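Local coordinates for protein N-acetylmuramoyl-L-alanine amidase (Mycobacteroides abscessus, PDB 7AGL) that probably cleaves the amide bond between N-acetylmuramic acid and L-alanine in peptidoglycan, as a zinc-dependent amidase of the mycobacterial cell wall, at residues Asp13-Ile24 and Asp80-Arg90; Phe137-Ala148 and Ala206-Tyr214. All coordinates share one frame; numbering follows the deposited sequence.

Contact 1: Asp13-Ile24 and Asp80-Arg90; sequences DPGHNGANDSSI and DNKLGPCIDKR. With ZN (zinc ion), chain B.
Arg90, in the first turn of helix 87-96, lays the edge of its guanidinium group against the end of strand 9-14 and the loop that follows. Arg90 NH1 donates to Asp13 OD1 at 2.9 Å, a salt bridge on the syn lone pair, and also to Pro14 O. Arg90 NH2 reaches His16 O at 3.0 Å from above the carbonyl plane. Arg90 NE bonds back to Pro85 O at 2.8 Å, nearly straight at 165°, which fixes the group's rotation; arginine suits so many acceptors. Asp13 OD1 is shared with Thr76. Leu83 swings CG anti to its own N (chi1 -166°), and its branched tip spreads over the 17-24 loop in van der Waals contact, CD1 on Asn17 ND2 and Ile24 CG2, CD2 on Ser23 OG. Asn17 uses both ends of its amide: OD1 accepts a weak bond from Arg90 NH2, and ND2 donates to a water that donates to Gly84 O. Gly18 CA packs closely against the Asp80-Asn81 peptide, where a beta carbon would clash. His16 NE2, Glu51, His106 and two waters bind the zinc ion, while Thr40 O holds His16 ND1. Arg90 is thus a second-shell residue, gripping the carbonyls of Pro14 and of His16 itself.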
loop_
_atom_site.group_PDB
_atom_site.type_symbol
_atom_site.label_atom_id
_atom_site.label_comp_id
_atom_site.label_asym_id
_atom_site.label_seq_id
_atom_site.Cartn_x
_atom_site.Cartn_y
_atom_site.Cartn_z
ATOM N N ASP A 13 -0.596 -5.590 2.582
ATOM C CA ASP A 13 -1.943 -5.520 2.004
ATOM C C ASP A 13 -1.872 -5.201 0.515
ATOM O O ASP A 13 -1.664 -4.028 0.143
ATOM C CB ASP A 13 -2.767 -4.455 2.740
ATOM C CG ASP A 13 -4.066 -4.124 2.028
ATOM O OD1 ASP A 13 -4.731 -5.084 1.596
ATOM O OD2 ASP A 13 -4.403 -2.916 1.928
ATOM N N PRO A 14 -2.012 -6.211 -0.395
ATOM C CA PRO A 14 -2.128 -5.896 -1.827
ATOM C C PRO A 14 -3.520 -5.357 -2.120
ATOM O O PRO A 14 -4.524 -6.073 -2.026
ATOM C CB PRO A 14 -1.869 -7.251 -2.509
ATOM C CG PRO A 14 -2.133 -8.311 -1.457
ATOM C CD PRO A 14 -2.285 -7.638 -0.113
ATOM N N GLY A 15 -3.576 -4.073 -2.479
ATOM C CA GLY A 15 -4.857 -3.396 -2.567
ATOM C C GLY A 15 -5.784 -4.027 -3.591
ATOM O O GLY A 15 -5.354 -4.545 -4.620
ATOM N N HIS A 16 -7.083 -3.955 -3.285
ATOM C CA HIS A 16 -8.203 -4.407 -4.111
ATOM C C HIS A 16 -8.323 -5.925 -4.202
ATOM O O HIS A 16 -7.496 -6.662 -3.659
ATOM C CB HIS A 16 -8.117 -3.796 -5.512
ATOM C CG HIS A 16 -7.981 -2.311 -5.474
ATOM N ND1 HIS A 16 -9.051 -1.472 -5.220
ATOM C CD2 HIS A 16 -6.889 -1.524 -5.562
ATOM C CE1 HIS A 16 -8.619 -0.221 -5.194
ATOM N NE2 HIS A 16 -7.319 -0.231 -5.406
ATOM N N ASN A 17 -9.391 -6.387 -4.855
ATOM C CA ASN A 17 -9.739 -7.801 -4.943
ATOM C C ASN A 17 -9.346 -8.388 -6.294
ATOM O O ASN A 17 -9.322 -7.698 -7.314
ATOM C CB ASN A 17 -11.258 -8.023 -4.779
ATOM C CG ASN A 17 -11.811 -7.597 -3.436
ATOM O OD1 ASN A 17 -11.107 -7.510 -2.430
ATOM N ND2 ASN A 17 -13.135 -7.370 -3.415
ATOM N N GLY A 18 -9.162 -9.712 -6.309
ATOM C CA GLY A 18 -9.038 -10.405 -7.577
ATOM C C GLY A 18 -10.308 -10.367 -8.407
ATOM O O GLY A 18 -10.252 -10.471 -9.634
ATOM N N ALA A 19 -11.465 -10.268 -7.759
ATOM C CA ALA A 19 -12.741 -10.154 -8.467
ATOM C C ALA A 19 -13.747 -9.497 -7.535
ATOM O O ALA A 19 -13.556 -9.452 -6.317
ATOM C CB ALA A 19 -13.276 -11.510 -8.953
ATOM N N ASN A 20 -14.822 -8.978 -8.123
ATOM C CA ASN A 20 -15.795 -8.210 -7.360
ATOM C C ASN A 20 -17.212 -8.628 -7.706
ATOM O O ASN A 20 -17.473 -9.246 -8.743
ATOM C CB ASN A 20 -15.649 -6.714 -7.614
ATOM C CG ASN A 20 -14.266 -6.221 -7.300
ATOM O OD1 ASN A 20 -13.885 -6.133 -6.136
ATOM N ND2 ASN A 20 -13.499 -5.908 -8.334
ATOM N N ASP A 21 -18.127 -8.287 -6.805
ATOM C CA ASP A 21 -19.560 -8.378 -7.074
ATOM C C ASP A 21 -20.216 -7.180 -6.390
ATOM O O ASP A 21 -19.525 -6.308 -5.857
ATOM C CB ASP A 21 -20.138 -9.731 -6.625
ATOM C CG ASP A 21 -20.039 -9.955 -5.121
ATOM O OD1 ASP A 21 -19.955 -8.982 -4.335
ATOM O OD2 ASP A 21 -20.035 -11.134 -4.717
ATOM N N SER A 22 -21.553 -7.141 -6.360
ATOM C CA SER A 22 -22.188 -5.919 -5.861
ATOM C C SER A 22 -22.049 -5.748 -4.354
ATOM O O SER A 22 -22.414 -4.686 -3.832
ATOM C CB SER A 22 -23.668 -5.867 -6.270
ATOM O OG SER A 22 -24.422 -6.918 -5.705
ATOM N N SER A 23 -21.521 -6.744 -3.640
ATOM C CA SER A 23 -21.283 -6.562 -2.213
ATOM C C SER A 23 -20.244 -5.485 -1.941
ATOM O O SER A 23 -20.217 -4.924 -0.836
ATOM C CB SER A 23 -20.835 -7.873 -1.561
ATOM O OG SER A 23 -19.536 -8.241 -2.004
ATOM N N ILE A 24 -19.378 -5.172 -2.909
ATOM C CA ILE A 24 -18.363 -4.160 -2.631
ATOM C C ILE A 24 -18.967 -2.774 -2.467
ATOM O O ILE A 24 -18.288 -1.863 -1.981
ATOM C CB ILE A 24 -17.258 -4.087 -3.707
ATOM C CG1 ILE A 24 -17.800 -3.543 -5.030
ATOM C CG2 ILE A 24 -16.561 -5.442 -3.878
ATOM C CD1 ILE A 24 -16.682 -3.177 -6.046
ATOM N N ASP A 80 -5.622 -13.732 -6.269
ATOM C CA ASP A 80 -5.895 -12.644 -7.199
ATOM C C ASP A 80 -6.982 -13.027 -8.198
ATOM O O ASP A 80 -6.917 -12.662 -9.382
ATOM C CB ASP A 80 -4.626 -12.223 -7.929
ATOM C CG ASP A 80 -4.799 -10.922 -8.687
ATOM O OD1 ASP A 80 -5.361 -9.983 -8.083
ATOM O OD2 ASP A 80 -4.391 -10.864 -9.875
ATOM N N ASN A 81 -8.012 -13.742 -7.754
ATOM C CA ASN A 81 -9.094 -14.028 -8.690
ATOM C C ASN A 81 -10.475 -14.158 -8.059
ATOM O O ASN A 81 -11.422 -14.434 -8.797
ATOM C CB ASN A 81 -8.762 -15.292 -9.512
ATOM C CG ASN A 81 -8.752 -16.547 -8.677
ATOM O OD1 ASN A 81 -9.787 -17.190 -8.489
ATOM N ND2 ASN A 81 -7.580 -16.921 -8.194
ATOM N N LYS A 82 -10.641 -13.946 -6.748
ATOM C CA LYS A 82 -11.943 -14.025 -6.091
ATOM C C LYS A 82 -12.170 -12.778 -5.245
ATOM O O LYS A 82 -11.255 -11.972 -5.012
ATOM C CB LYS A 82 -12.052 -15.256 -5.185
ATOM C CG LYS A 82 -12.037 -16.598 -5.919
ATOM C CD LYS A 82 -13.189 -16.725 -6.901
ATOM C CE LYS A 82 -13.107 -18.071 -7.620
ATOM N NZ LYS A 82 -14.240 -18.305 -8.547
ATOM N N LEU A 83 -13.414 -12.635 -4.772
ATOM C CA LEU A 83 -13.726 -11.586 -3.803
ATOM C C LEU A 83 -12.752 -11.661 -2.629
ATOM O O LEU A 83 -12.451 -12.751 -2.133
ATOM C CB LEU A 83 -15.172 -11.756 -3.316
ATOM C CG LEU A 83 -15.807 -10.580 -2.565
ATOM C CD1 LEU A 83 -16.170 -9.461 -3.532
ATOM C CD2 LEU A 83 -17.044 -11.061 -1.824
ATOM N N GLY A 84 -12.210 -10.507 -2.232
ATOM C CA GLY A 84 -11.337 -10.415 -1.080
ATOM C C GLY A 84 -11.993 -9.609 0.032
ATOM O O GLY A 84 -13.156 -9.200 -0.078
ATOM N N PRO A 85 -11.277 -9.371 1.131
ATOM C CA PRO A 85 -11.913 -8.722 2.287
ATOM C C PRO A 85 -12.161 -7.239 2.055
ATOM O O PRO A 85 -11.408 -6.561 1.349
ATOM C CB PRO A 85 -10.906 -8.937 3.426
ATOM C CG PRO A 85 -10.021 -10.053 2.960
ATOM C CD PRO A 85 -9.950 -9.909 1.462
ATOM N N CYS A 86 -13.237 -6.746 2.677
ATOM C CA CYS A 86 -13.557 -5.320 2.665
ATOM C C CYS A 86 -12.443 -4.504 3.326
ATOM O O CYS A 86 -11.650 -5.015 4.114
ATOM C CB CYS A 86 -14.871 -5.061 3.412
ATOM S SG CYS A 86 -16.361 -5.781 2.661
ATOM N N ILE A 87 -12.423 -3.194 3.043
ATOM C CA ILE A 87 -11.328 -2.364 3.560
ATOM C C ILE A 87 -11.329 -2.319 5.086
ATOM O O ILE A 87 -10.255 -2.243 5.699
ATOM C CB ILE A 87 -11.354 -0.938 2.976
ATOM C CG1 ILE A 87 -12.696 -0.248 3.216
ATOM C CG2 ILE A 87 -10.986 -0.967 1.495
ATOM C CD1 ILE A 87 -12.797 1.151 2.622
ATOM N N ASP A 88 -12.505 -2.336 5.728
ATOM C CA ASP A 88 -12.481 -2.318 7.195
ATOM C C ASP A 88 -12.000 -3.657 7.744
ATOM O O ASP A 88 -11.186 -3.698 8.678
ATOM C CB ASP A 88 -13.851 -1.917 7.786
ATOM C CG ASP A 88 -15.007 -2.853 7.416
ATOM O OD1 ASP A 88 -14.989 -3.490 6.333
ATOM O OD2 ASP A 88 -15.990 -2.923 8.224
ATOM N N LYS A 89 -12.450 -4.758 7.136
ATOM C CA LYS A 89 -11.972 -6.083 7.525
ATOM C C LYS A 89 -10.456 -6.226 7.334
ATOM O O LYS A 89 -9.778 -6.876 8.138
ATOM C CB LYS A 89 -12.708 -7.143 6.708
ATOM C CG LYS A 89 -12.367 -8.549 7.092
ATOM C CD LYS A 89 -12.784 -8.777 8.518
ATOM C CE LYS A 89 -12.563 -10.196 8.924
ATOM N NZ LYS A 89 -13.003 -10.432 10.324
ATOM N N ARG A 90 -9.909 -5.649 6.265
ATOM C CA ARG A 90 -8.463 -5.725 6.074
ATOM C C ARG A 90 -7.719 -5.055 7.220
ATOM O O ARG A 90 -6.691 -5.557 7.682
ATOM C CB ARG A 90 -8.077 -5.090 4.740
ATOM C CG ARG A 90 -8.492 -5.950 3.559
ATOM C CD ARG A 90 -8.060 -5.300 2.242
ATOM N NE ARG A 90 -8.641 -6.031 1.124
ATOM C CZ ARG A 90 -8.042 -6.282 -0.041
ATOM N NH1 ARG A 90 -6.807 -5.856 -0.295
ATOM N NH2 ARG A 90 -8.701 -6.982 -0.964
HETATM ZN ZN ZN B . -5.762 1.277 -5.222
HETATM O O HOH W 1 -14.660 -6.965 -0.970
HETATM O O HOH W 2 -8.777 -11.462 -3.961
HETATM O O HOH W 3 -7.328 2.652 -4.389
HETATM O O HOH W 4 -4.938 3.133 -5.995
#

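Contact 2: Phe137-Ala148 and Ala206-Tyr214; sequences FAKTMRDSLQAA and AVVQGIVAY
Phe137 and Tyr214 meet in an offset stack, ring centroids 4.3 Å apart and planes 25° from parallel. The closest atoms are Phe137 CD1 and Tyr214 CG, at 3.4 Å, and Phe137 CB adds a CH-pi contact over the face of the tyrosine ring. Both side chains leave with CG anti to the backbone N (chi1 -165° for Phe137), which sets one ring over the other. In the middle Gly210 lets the helices close in: a beta carbon there would collide with Met141 SD. Ser144, small enough to enter, sits as a knob among Ala206, Gln209, Gly210 and Ala213, its OG 3.4 Å from Gly210 CA. Thr140 turns its methyl CG2 to Ala213 CB at 3.6 Å, while its OG1 bonds back to Arg136 O. Met141 bends at chi2 and chi3 so that CE lies 3.6 Å from Val207 O and also meets Ile211 CG1. At the far end Leu145 CD2 and Ala148 CB each pack on Ala206 CB, and a water joins Ser144 O to Gln209 OE1 at the more open margin. Small residues therefore permit an axis separation of 8.0 Å, the N-to-C directions of the two segments 138° apart, roughly antiparallel. On the inner side, Met141 and Leu145 rest on Val119 and Val180 of strands 118-122 and 177-184, whereas Val207 and Ile211 pack on helix 51-68.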
loop_
_atom_site.group_PDB
_atom_site.type_symbol
_atom_site.label_atom_id
_atom_site.label_comp_id
_atom_site.label_asym_id
_atom_site.label_seq_id
_atom_site.Cartn_x
_atom_site.Cartn_y
_atom_site.Cartn_z
ATOM N N PHE A 137 7.366 6.604 9.886
ATOM C CA PHE A 137 7.297 5.531 8.891
ATOM C C PHE A 137 7.124 6.107 7.493
ATOM O O PHE A 137 7.820 5.706 6.551
ATOM C CB PHE A 137 6.145 4.573 9.239
ATOM C CG PHE A 137 6.188 3.242 8.512
ATOM C CD1 PHE A 137 7.311 2.840 7.789
ATOM C CD2 PHE A 137 5.087 2.393 8.556
ATOM C CE1 PHE A 137 7.328 1.604 7.131
ATOM C CE2 PHE A 137 5.097 1.176 7.910
ATOM C CZ PHE A 137 6.213 0.776 7.193
ATOM N N ALA A 138 6.198 7.060 7.343
ATOM C CA ALA A 138 5.929 7.643 6.029
ATOM C C ALA A 138 7.168 8.337 5.460
ATOM O O ALA A 138 7.520 8.132 4.294
ATOM C CB ALA A 138 4.764 8.629 6.125
ATOM N N LYS A 139 7.827 9.185 6.266
ATOM C CA LYS A 139 9.017 9.892 5.794
ATOM C C LYS A 139 10.144 8.921 5.476
ATOM O O LYS A 139 10.863 9.090 4.483
ATOM C CB LYS A 139 9.459 10.909 6.842
ATOM C CG LYS A 139 8.472 12.035 7.038
ATOM C CD LYS A 139 8.963 13.013 8.093
ATOM C CE LYS A 139 7.957 14.133 8.303
ATOM N NZ LYS A 139 8.489 15.190 9.209
ATOM N N THR A 140 10.314 7.897 6.320
ATOM C CA THR A 140 11.367 6.907 6.102
ATOM C C THR A 140 11.133 6.126 4.816
ATOM O O THR A 140 12.062 5.929 4.017
ATOM C CB THR A 140 11.431 5.964 7.300
ATOM O OG1 THR A 140 11.898 6.699 8.448
ATOM C CG2 THR A 140 12.385 4.805 7.012
ATOM N N MET A 141 9.888 5.694 4.599
ATOM C CA MET A 141 9.517 5.013 3.360
ATOM C C MET A 141 9.755 5.902 2.143
ATOM O O MET A 141 10.354 5.471 1.151
ATOM C CB MET A 141 8.048 4.586 3.434
ATOM C CG MET A 141 7.566 3.826 2.216
ATOM S SD MET A 141 8.458 2.285 1.881
ATOM C CE MET A 141 7.920 1.194 3.193
ATOM N N ARG A 142 9.294 7.152 2.203
ATOM C CA ARG A 142 9.543 8.080 1.104
ATOM C C ARG A 142 11.041 8.213 0.827
ATOM O O ARG A 142 11.483 8.155 -0.329
ATOM C CB ARG A 142 8.918 9.440 1.431
ATOM C CG ARG A 142 9.059 10.516 0.342
ATOM C CD ARG A 142 10.377 11.293 0.405
ATOM N NE ARG A 142 10.657 11.799 1.750
ATOM C CZ ARG A 142 10.133 12.909 2.255
ATOM N NH1 ARG A 142 9.299 13.639 1.529
ATOM N NH2 ARG A 142 10.431 13.284 3.492
ATOM N N ASP A 143 11.840 8.403 1.883
ATOM C CA ASP A 143 13.288 8.535 1.715
ATOM C C ASP A 143 13.903 7.300 1.068
ATOM O O ASP A 143 14.771 7.416 0.196
ATOM C CB ASP A 143 13.950 8.783 3.068
ATOM C CG ASP A 143 13.686 10.168 3.607
ATOM O OD1 ASP A 143 13.182 11.022 2.855
ATOM O OD2 ASP A 143 13.983 10.398 4.802
ATOM N N SER A 144 13.488 6.110 1.506
ATOM C CA SER A 144 14.057 4.871 0.983
ATOM C C SER A 144 13.653 4.639 -0.470
ATOM O O SER A 144 14.471 4.184 -1.282
ATOM C CB SER A 144 13.611 3.682 1.846
ATOM O OG SER A 144 14.196 3.713 3.144
ATOM N N LEU A 145 12.392 4.929 -0.810
ATOM C CA LEU A 145 11.950 4.772 -2.196
ATOM C C LEU A 145 12.724 5.702 -3.119
ATOM O O LEU A 145 13.182 5.290 -4.194
ATOM C CB LEU A 145 10.445 5.038 -2.314
ATOM C CG LEU A 145 9.524 4.047 -1.597
ATOM C CD1 LEU A 145 8.051 4.466 -1.700
ATOM C CD2 LEU A 145 9.698 2.631 -2.146
ATOM N N GLN A 146 12.891 6.961 -2.713
ATOM C CA GLN A 146 13.611 7.904 -3.562
ATOM C C GLN A 146 15.095 7.562 -3.635
ATOM O O GLN A 146 15.718 7.710 -4.694
ATOM C CB GLN A 146 13.406 9.334 -3.061
ATOM C CG GLN A 146 14.093 10.360 -3.952
ATOM C CD GLN A 146 13.616 11.774 -3.688
ATOM O OE1 GLN A 146 13.205 12.105 -2.577
ATOM N NE2 GLN A 146 13.652 12.609 -4.720
ATOM N N ALA A 147 15.677 7.101 -2.523
ATOM C CA ALA A 147 17.084 6.710 -2.539
ATOM C C ALA A 147 17.320 5.516 -3.458
ATOM O O ALA A 147 18.407 5.391 -4.035
ATOM C CB ALA A 147 17.558 6.400 -1.119
ATOM N N ALA A 148 16.314 4.644 -3.614
ATOM C CA ALA A 148 16.356 3.511 -4.535
ATOM C C ALA A 148 16.236 3.927 -5.999
ATOM O O ALA A 148 16.307 3.055 -6.878
ATOM C CB ALA A 148 15.244 2.510 -4.186
ATOM N N ALA A 206 12.683 -1.863 -3.014
ATOM C CA ALA A 206 12.689 -0.513 -2.462
ATOM C C ALA A 206 11.765 -0.417 -1.256
ATOM O O ALA A 206 12.128 0.181 -0.239
ATOM C CB ALA A 206 12.277 0.493 -3.537
ATOM N N VAL A 207 10.567 -1.007 -1.355
ATOM C CA VAL A 207 9.663 -1.052 -0.208
ATOM C C VAL A 207 10.321 -1.777 0.957
ATOM O O VAL A 207 10.248 -1.325 2.110
ATOM C CB VAL A 207 8.334 -1.708 -0.617
ATOM C CG1 VAL A 207 7.448 -1.982 0.612
ATOM C CG2 VAL A 207 7.615 -0.803 -1.628
ATOM N N VAL A 208 10.973 -2.915 0.682
ATOM C CA VAL A 208 11.653 -3.648 1.745
ATOM C C VAL A 208 12.719 -2.776 2.405
ATOM O O VAL A 208 12.851 -2.768 3.631
ATOM C CB VAL A 208 12.240 -4.966 1.201
ATOM C CG1 VAL A 208 13.215 -5.574 2.200
ATOM C CG2 VAL A 208 11.105 -5.948 0.910
ATOM N N GLN A 209 13.492 -2.027 1.610
ATOM C CA GLN A 209 14.478 -1.119 2.198
ATOM C C GLN A 209 13.816 -0.111 3.133
ATOM O O GLN A 209 14.346 0.196 4.207
ATOM C CB GLN A 209 15.268 -0.404 1.095
ATOM C CG GLN A 209 16.315 -1.299 0.472
ATOM C CD GLN A 209 16.894 -0.750 -0.821
ATOM O OE1 GLN A 209 16.425 0.249 -1.364
ATOM N NE2 GLN A 209 17.924 -1.416 -1.321
ATOM N N GLY A 210 12.634 0.383 2.761
ATOM C CA GLY A 210 11.914 1.291 3.645
ATOM C C GLY A 210 11.453 0.623 4.926
ATOM O O GLY A 210 11.535 1.210 6.008
ATOM N N ILE A 211 10.937 -0.604 4.819
ATOM C CA ILE A 211 10.533 -1.343 6.013
ATOM C C ILE A 211 11.740 -1.583 6.917
ATOM O O ILE A 211 11.692 -1.342 8.133
ATOM C CB ILE A 211 9.851 -2.666 5.608
ATOM C CG1 ILE A 211 8.554 -2.394 4.843
ATOM C CG2 ILE A 211 9.603 -3.536 6.831
ATOM C CD1 ILE A 211 7.956 -3.647 4.224
ATOM N N VAL A 212 12.849 -2.044 6.331
ATOM C CA VAL A 212 14.059 -2.309 7.112
ATOM C C VAL A 212 14.567 -1.034 7.777
ATOM O O VAL A 212 14.955 -1.040 8.956
ATOM C CB VAL A 212 15.141 -2.949 6.217
ATOM C CG1 VAL A 212 16.483 -2.951 6.925
ATOM C CG2 VAL A 212 14.730 -4.367 5.824
ATOM N N ALA A 213 14.593 0.075 7.033
ATOM C CA ALA A 213 15.062 1.331 7.612
ATOM C C ALA A 213 14.176 1.755 8.774
ATOM O O ALA A 213 14.671 2.183 9.826
ATOM C CB ALA A 213 15.105 2.419 6.540
ATOM N N TYR A 214 12.860 1.584 8.628
ATOM C CA TYR A 214 11.956 1.992 9.699
ATOM C C TYR A 214 12.119 1.115 10.940
ATOM O O TYR A 214 12.219 1.627 12.062
ATOM C CB TYR A 214 10.510 1.976 9.204
ATOM C CG TYR A 214 9.538 2.316 10.300
ATOM C CD1 TYR A 214 9.454 3.617 10.795
ATOM C CD2 TYR A 214 8.718 1.344 10.856
ATOM C CE1 TYR A 214 8.572 3.940 11.814
ATOM C CE2 TYR A 214 7.828 1.653 11.871
ATOM C CZ TYR A 214 7.756 2.953 12.346
ATOM O OH TYR A 214 6.873 3.275 13.370
HETATM O O HOH W 5 16.534 2.813 -0.547
#

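Following the chain from the N terminus, strand 9-14 enters the mixed sheet and runs into the zinc-binding loop. Contact 1 closes when the chain returns at 80-90, after the small hairpin of strands 27-29 and 35-37, helix 51-68 and edge strand 72-75. Contact 2 opens only later, at 137-148, and closes at 206-214, enclosing strands 161-164 and 177-184. The two loops therefore follow in series, neither nested nor crossed. Contact 1 ties the metal-site loop to the 80-86 loop and the start of helix 87-96; contact 2 pairs helices 132-147 and 197-215. Their centres lie about 27 Å apart, on opposite sides of the chain's centre, and helix 51-68 touches both.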